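Local coordinates for protein HP0420 homologue (Helicobacter felis, PDB 3LW3) that is of unknown function but adopts a hotdog fold, an architecture best known from acyl-CoA thioesterases and dehydratases, at residues Glu91-Thr103 with Ile112-Phe124. Numbering follows the deposited sequence.
Sequences EIKQEIYFNATIT and IRVEGEFMEIKVF
Tyr97, Asn99 and Thr101 pair with Glu117, Glu115 and Arg113 as the hydrogen-bonded positions of an antiparallel beta hairpin, each pair closed by two backbone bonds, from Glu117 N to Tyr97 O at 2.8 Å to Glu115 N to Asn99 O at 3.0 Å. Between them, the non-hydrogen-bonded pairs add CA-H...O contacts, such as Gly116 CA to Tyr97 O at 3.2 Å.

Two aromatic contacts lie across the hairpin, one at its middle and one by the 118-121 turn. The Phe98 ring sends its CE1 edge onto a face of Phe124, planes 71° apart and centroids 5.5 Å apart, and its CD1 lies close to Gly116 CA. Gly116 O takes N-H groups from both Val123 and Phe124 in a classic beta bulge that turns both residues toward the strand of Phe98. Phe118, with CG anti to its backbone N (chi1 174°), lays one face of its ring against the end of the Gln94 amide: NE2 sits over the ring centre, 3.3 Å from Phe118 CE2, the two planes 78° apart. Gln94 OE1 accepts from Glu91 N, which steadies the amide there, and Met119 CG covers the opposite face of the ring.

Apolar side chains continue along the face of Phe98: Ala100 CB touches both Ile112 CG2 (3.7 Å) and Val114 CG2, while Ile102 and Ile112 run side by side.

Polar groups occupy the other face. One water joins Asn99 ND2 to Glu115 OE1, with a weak bond to Glu117 OE2, while Asn99 OD1 is held by Thr39. A second water bridges Glu95 O and Met119 N beside the type I' turn from Phe118 to Ile121.

Strand 37-42 pairs with the other edge of strand 96-105, and strand 121-132 flanks 109-118. Helix 57-72 packs on Phe98, Ala100 and Phe124, the central helix against the curved sheet of the hotdog fold.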
loop_
_atom_site.group_PDB
_atom_site.type_symbol
_atom_site.label_atom_id
_atom_site.label_comp_id
_atom_site.label_asym_id
_atom_site.label_seq_id
_atom_site.Cartn_x
_atom_site.Cartn_y
_atom_site.Cartn_z
ATOM N N GLU B 91 1.423 -11.488 11.436
ATOM C CA GLU B 91 0.209 -12.280 11.690
ATOM C C GLU B 91 -0.853 -11.410 12.307
ATOM O O GLU B 91 -0.547 -10.347 12.887
ATOM C CB GLU B 91 0.515 -13.425 12.683
ATOM C CG GLU B 91 1.521 -14.427 12.193
ATOM C CD GLU B 91 1.923 -15.384 13.318
ATOM O OE1 GLU B 91 3.036 -15.231 13.869
ATOM O OE2 GLU B 91 1.099 -16.258 13.657
ATOM N N ILE B 92 -2.113 -11.877 12.265
ATOM C CA ILE B 92 -3.166 -11.183 12.998
ATOM C C ILE B 92 -2.799 -11.121 14.467
ATOM O O ILE B 92 -1.997 -11.908 14.952
ATOM C CB ILE B 92 -4.543 -11.856 12.803
ATOM C CG1 ILE B 92 -4.448 -13.320 13.188
ATOM C CG2 ILE B 92 -5.069 -11.634 11.357
ATOM C CD1 ILE B 92 -5.821 -14.003 13.244
ATOM N N LYS B 93 -3.358 -10.135 15.152
ATOM C CA LYS B 93 -3.100 -9.902 16.584
ATOM C C LYS B 93 -1.820 -9.145 16.846
ATOM O O LYS B 93 -1.685 -8.570 17.926
ATOM C CB LYS B 93 -3.134 -11.186 17.440
ATOM C CG LYS B 93 -4.491 -11.891 17.474
ATOM C CD LYS B 93 -4.450 -13.033 18.494
ATOM C CE LYS B 93 -5.609 -14.025 18.333
ATOM N NZ LYS B 93 -5.637 -15.131 19.392
ATOM N N GLN B 94 -0.891 -9.089 15.885
ATOM C CA GLN B 94 0.293 -8.263 16.117
ATOM C C GLN B 94 -0.034 -6.782 15.944
ATOM O O GLN B 94 -0.467 -6.390 14.877
ATOM C CB GLN B 94 1.431 -8.664 15.166
ATOM C CG GLN B 94 2.020 -10.052 15.400
ATOM C CD GLN B 94 3.271 -10.264 14.553
ATOM O OE1 GLN B 94 3.247 -11.017 13.558
ATOM N NE2 GLN B 94 4.383 -9.588 14.929
ATOM N N GLU B 95 0.256 -5.962 16.948
ATOM C CA GLU B 95 0.147 -4.497 16.817
ATOM C C GLU B 95 1.390 -3.920 16.162
ATOM O O GLU B 95 2.481 -3.989 16.737
ATOM C CB GLU B 95 0.046 -3.844 18.193
ATOM C CG GLU B 95 -1.245 -4.121 18.857
ATOM C CD GLU B 95 -1.427 -3.271 20.103
ATOM O OE1 GLU B 95 -0.472 -2.523 20.511
ATOM O OE2 GLU B 95 -2.547 -3.349 20.639
ATOM N N ILE B 96 1.236 -3.343 14.980
ATOM C CA ILE B 96 2.394 -2.681 14.293
ATOM C C ILE B 96 2.261 -1.148 14.292
ATOM O O ILE B 96 1.287 -0.631 13.708
ATOM C CB ILE B 96 2.485 -3.141 12.829
ATOM C CG1 ILE B 96 2.356 -4.660 12.737
ATOM C CG2 ILE B 96 3.792 -2.705 12.212
ATOM C CD1 ILE B 96 3.451 -5.397 13.570
ATOM N N TYR B 97 3.193 -0.442 14.942
ATOM C CA TYR B 97 3.195 1.042 14.932
ATOM C C TYR B 97 4.046 1.574 13.774
ATOM O O TYR B 97 5.240 1.243 13.654
ATOM C CB TYR B 97 3.737 1.566 16.263
ATOM C CG TYR B 97 2.733 1.422 17.368
ATOM C CD1 TYR B 97 1.776 2.406 17.601
ATOM C CD2 TYR B 97 2.707 0.262 18.136
ATOM C CE1 TYR B 97 0.830 2.286 18.608
ATOM C CE2 TYR B 97 1.764 0.111 19.123
ATOM C CZ TYR B 97 0.848 1.134 19.367
ATOM O OH TYR B 97 -0.094 0.973 20.359
ATOM N N PHE B 98 3.424 2.376 12.906
ATOM C CA PHE B 98 4.171 3.000 11.821
ATOM C C PHE B 98 4.418 4.457 12.136
ATOM O O PHE B 98 3.468 5.237 12.272
ATOM C CB PHE B 98 3.419 2.915 10.492
ATOM C CG PHE B 98 3.250 1.484 9.993
ATOM C CD1 PHE B 98 4.164 0.924 9.087
ATOM C CD2 PHE B 98 2.187 0.698 10.433
ATOM C CE1 PHE B 98 3.994 -0.372 8.635
ATOM C CE2 PHE B 98 2.048 -0.651 9.952
ATOM C CZ PHE B 98 2.929 -1.135 9.050
ATOM N N ASN B 99 5.695 4.818 12.226
ATOM C CA ASN B 99 6.131 6.175 12.586
ATOM C C ASN B 99 6.747 6.843 11.353
ATOM O O ASN B 99 7.779 6.367 10.862
ATOM C CB ASN B 99 7.168 6.076 13.712
ATOM C CG ASN B 99 6.630 5.345 14.939
ATOM O OD1 ASN B 99 5.493 5.575 15.358
ATOM N ND2 ASN B 99 7.430 4.425 15.502
ATOM N N ALA B 100 6.095 7.900 10.863
ATOM C CA ALA B 100 6.536 8.649 9.671
ATOM C C ALA B 100 7.258 9.918 10.122
ATOM O O ALA B 100 6.807 10.629 11.045
ATOM C CB ALA B 100 5.366 9.036 8.855
ATOM N N THR B 101 8.284 10.295 9.383
ATOM C CA THR B 101 8.995 11.558 9.620
ATOM C C THR B 101 9.383 12.141 8.258
ATOM O O THR B 101 9.982 11.453 7.411
ATOM C CB THR B 101 10.274 11.357 10.464
ATOM O OG1 THR B 101 9.989 10.664 11.685
ATOM C CG2 THR B 101 11.004 12.746 10.753
ATOM N N ILE B 102 9.078 13.412 8.019
ATOM C CA ILE B 102 9.499 14.045 6.747
ATOM C C ILE B 102 11.029 14.154 6.762
ATOM O O ILE B 102 11.612 14.591 7.781
ATOM C CB ILE B 102 8.950 15.488 6.642
ATOM C CG1 ILE B 102 7.396 15.491 6.578
ATOM C CG2 ILE B 102 9.536 16.182 5.447
ATOM C CD1 ILE B 102 6.804 16.846 6.834
ATOM N N THR B 103 11.673 13.752 5.672
ATOM C CA THR B 103 13.133 13.880 5.535
ATOM C C THR B 103 13.591 15.023 4.579
ATOM O O THR B 103 14.673 15.597 4.759
ATOM C CB THR B 103 13.804 12.522 5.183
ATOM O OG1 THR B 103 13.271 12.062 3.936
ATOM C CG2 THR B 103 13.531 11.492 6.333
ATOM N N ILE B 112 9.305 11.210 2.793
ATOM C CA ILE B 112 8.891 10.853 4.156
ATOM C C ILE B 112 9.421 9.446 4.411
ATOM O O ILE B 112 9.238 8.532 3.581
ATOM C CB ILE B 112 7.337 10.889 4.353
ATOM C CG1 ILE B 112 6.752 12.309 4.230
ATOM C CG2 ILE B 112 6.935 10.402 5.760
ATOM C CD1 ILE B 112 6.923 13.001 3.026
ATOM N N ARG B 113 10.105 9.270 5.531
ATOM C CA ARG B 113 10.628 7.968 5.929
ATOM C C ARG B 113 9.655 7.351 6.944
ATOM O O ARG B 113 9.174 8.031 7.852
ATOM C CB ARG B 113 12.016 8.167 6.550
ATOM C CG ARG B 113 12.476 7.096 7.470
ATOM C CD ARG B 113 13.224 6.062 6.785
ATOM N NE ARG B 113 14.139 6.584 5.766
ATOM C CZ ARG B 113 15.466 6.453 5.780
ATOM N NH1 ARG B 113 16.086 5.835 6.800
ATOM N NH2 ARG B 113 16.179 6.943 4.764
ATOM N N VAL B 114 9.355 6.064 6.777
ATOM C CA VAL B 114 8.421 5.377 7.662
ATOM C C VAL B 114 9.095 4.137 8.239
ATOM O O VAL B 114 9.742 3.376 7.511
ATOM C CB VAL B 114 7.095 4.993 6.973
ATOM C CG1 VAL B 114 6.183 4.302 7.949
ATOM C CG2 VAL B 114 6.380 6.242 6.442
ATOM N N GLU B 115 9.019 3.960 9.551
ATOM C CA GLU B 115 9.510 2.719 10.164
ATOM C C GLU B 115 8.335 2.085 10.855
ATOM O O GLU B 115 7.549 2.756 11.524
ATOM C CB GLU B 115 10.572 2.995 11.190
ATOM C CG GLU B 115 11.801 3.607 10.581
ATOM C CD GLU B 115 12.907 3.833 11.577
ATOM O OE1 GLU B 115 12.678 3.725 12.812
ATOM O OE2 GLU B 115 14.020 4.139 11.112
ATOM N N GLY B 116 8.191 0.780 10.681
ATOM C CA GLY B 116 7.123 0.073 11.364
ATOM C C GLY B 116 7.734 -0.794 12.441
ATOM O O GLY B 116 8.758 -1.480 12.169
ATOM N N GLU B 117 7.142 -0.765 13.633
ATOM C CA GLU B 117 7.687 -1.528 14.750
ATOM C C GLU B 117 6.669 -2.401 15.431
ATOM O O GLU B 117 5.520 -1.996 15.657
ATOM C CB GLU B 117 8.276 -0.618 15.798
ATOM C CG GLU B 117 9.367 0.302 15.326
ATOM C CD GLU B 117 9.842 1.169 16.483
ATOM O OE1 GLU B 117 9.076 1.420 17.456
ATOM O OE2 GLU B 117 11.002 1.634 16.404
ATOM N N PHE B 118 7.148 -3.578 15.818
ATOM C CA PHE B 118 6.382 -4.515 16.621
ATOM C C PHE B 118 7.118 -4.661 17.937
ATOM O O PHE B 118 8.283 -5.078 17.921
ATOM C CB PHE B 118 6.358 -5.864 15.924
ATOM C CG PHE B 118 5.694 -6.952 16.747
ATOM C CD1 PHE B 118 4.369 -6.836 17.137
ATOM C CD2 PHE B 118 6.406 -8.113 17.127
ATOM C CE1 PHE B 118 3.727 -7.860 17.893
ATOM C CE2 PHE B 118 5.787 -9.123 17.903
ATOM C CZ PHE B 118 4.453 -9.005 18.296
ATOM N N MET B 119 6.458 -4.318 19.055
ATOM C CA MET B 119 7.084 -4.390 20.378
ATOM C C MET B 119 8.469 -3.685 20.342
ATOM O O MET B 119 9.465 -4.221 20.850
ATOM C CB MET B 119 7.186 -5.890 20.790
ATOM C CG MET B 119 5.802 -6.570 20.830
ATOM S SD MET B 119 4.627 -5.745 21.884
ATOM C CE MET B 119 3.073 -6.198 21.161
ATOM N N GLU B 120 8.512 -2.547 19.635
ATOM C CA GLU B 120 9.699 -1.716 19.510
ATOM C C GLU B 120 10.832 -2.368 18.680
ATOM O O GLU B 120 11.981 -1.957 18.778
ATOM C CB GLU B 120 10.170 -1.267 20.906
ATOM C CG GLU B 120 9.030 -0.543 21.631
ATOM C CD GLU B 120 9.343 -0.023 23.040
ATOM O OE1 GLU B 120 8.474 -0.195 23.938
ATOM O OE2 GLU B 120 10.420 0.570 23.247
ATOM N N ILE B 121 10.495 -3.373 17.868
ATOM C CA ILE B 121 11.446 -4.013 16.963
ATOM C C ILE B 121 11.070 -3.660 15.540
ATOM O O ILE B 121 9.920 -3.819 15.172
ATOM C CB ILE B 121 11.413 -5.525 17.126
ATOM C CG1 ILE B 121 11.675 -5.895 18.600
ATOM C CG2 ILE B 121 12.400 -6.163 16.159
ATOM C CD1 ILE B 121 11.049 -7.209 19.042
ATOM N N LYS B 122 12.012 -3.157 14.751
ATOM C CA LYS B 122 11.688 -2.696 13.401
ATOM C C LYS B 122 11.314 -3.899 12.537
ATOM O O LYS B 122 12.099 -4.862 12.451
ATOM C CB LYS B 122 12.865 -1.970 12.754
ATOM C CG LYS B 122 12.465 -1.278 11.449
ATOM C CD LYS B 122 13.463 -0.197 11.073
ATOM C CE LYS B 122 14.823 -0.766 10.986
ATOM N NZ LYS B 122 15.726 0.210 10.229
ATOM N N VAL B 123 10.140 -3.859 11.910
ATOM C CA VAL B 123 9.708 -4.938 11.000
ATOM C C VAL B 123 9.337 -4.409 9.594
ATOM O O VAL B 123 9.000 -5.179 8.682
ATOM C CB VAL B 123 8.509 -5.721 11.549
ATOM C CG1 VAL B 123 8.904 -6.456 12.849
ATOM C CG2 VAL B 123 7.333 -4.736 11.807
ATOM N N PHE B 124 9.443 -3.084 9.422
ATOM C CA PHE B 124 9.155 -2.432 8.139
ATOM C C PHE B 124 9.984 -1.163 8.050
ATOM O O PHE B 124 10.149 -0.433 9.038
ATOM C CB PHE B 124 7.660 -2.075 8.066
ATOM C CG PHE B 124 7.281 -1.295 6.839
ATOM C CD1 PHE B 124 6.897 -1.967 5.667
ATOM C CD2 PHE B 124 7.351 0.097 6.830
ATOM C CE1 PHE B 124 6.578 -1.264 4.517
ATOM C CE2 PHE B 124 7.022 0.808 5.679
ATOM C CZ PHE B 124 6.613 0.130 4.537
HETATM O O HOH W 1 3.864 -3.018 18.926
HETATM O O HOH W 2 10.315 4.519 14.596
#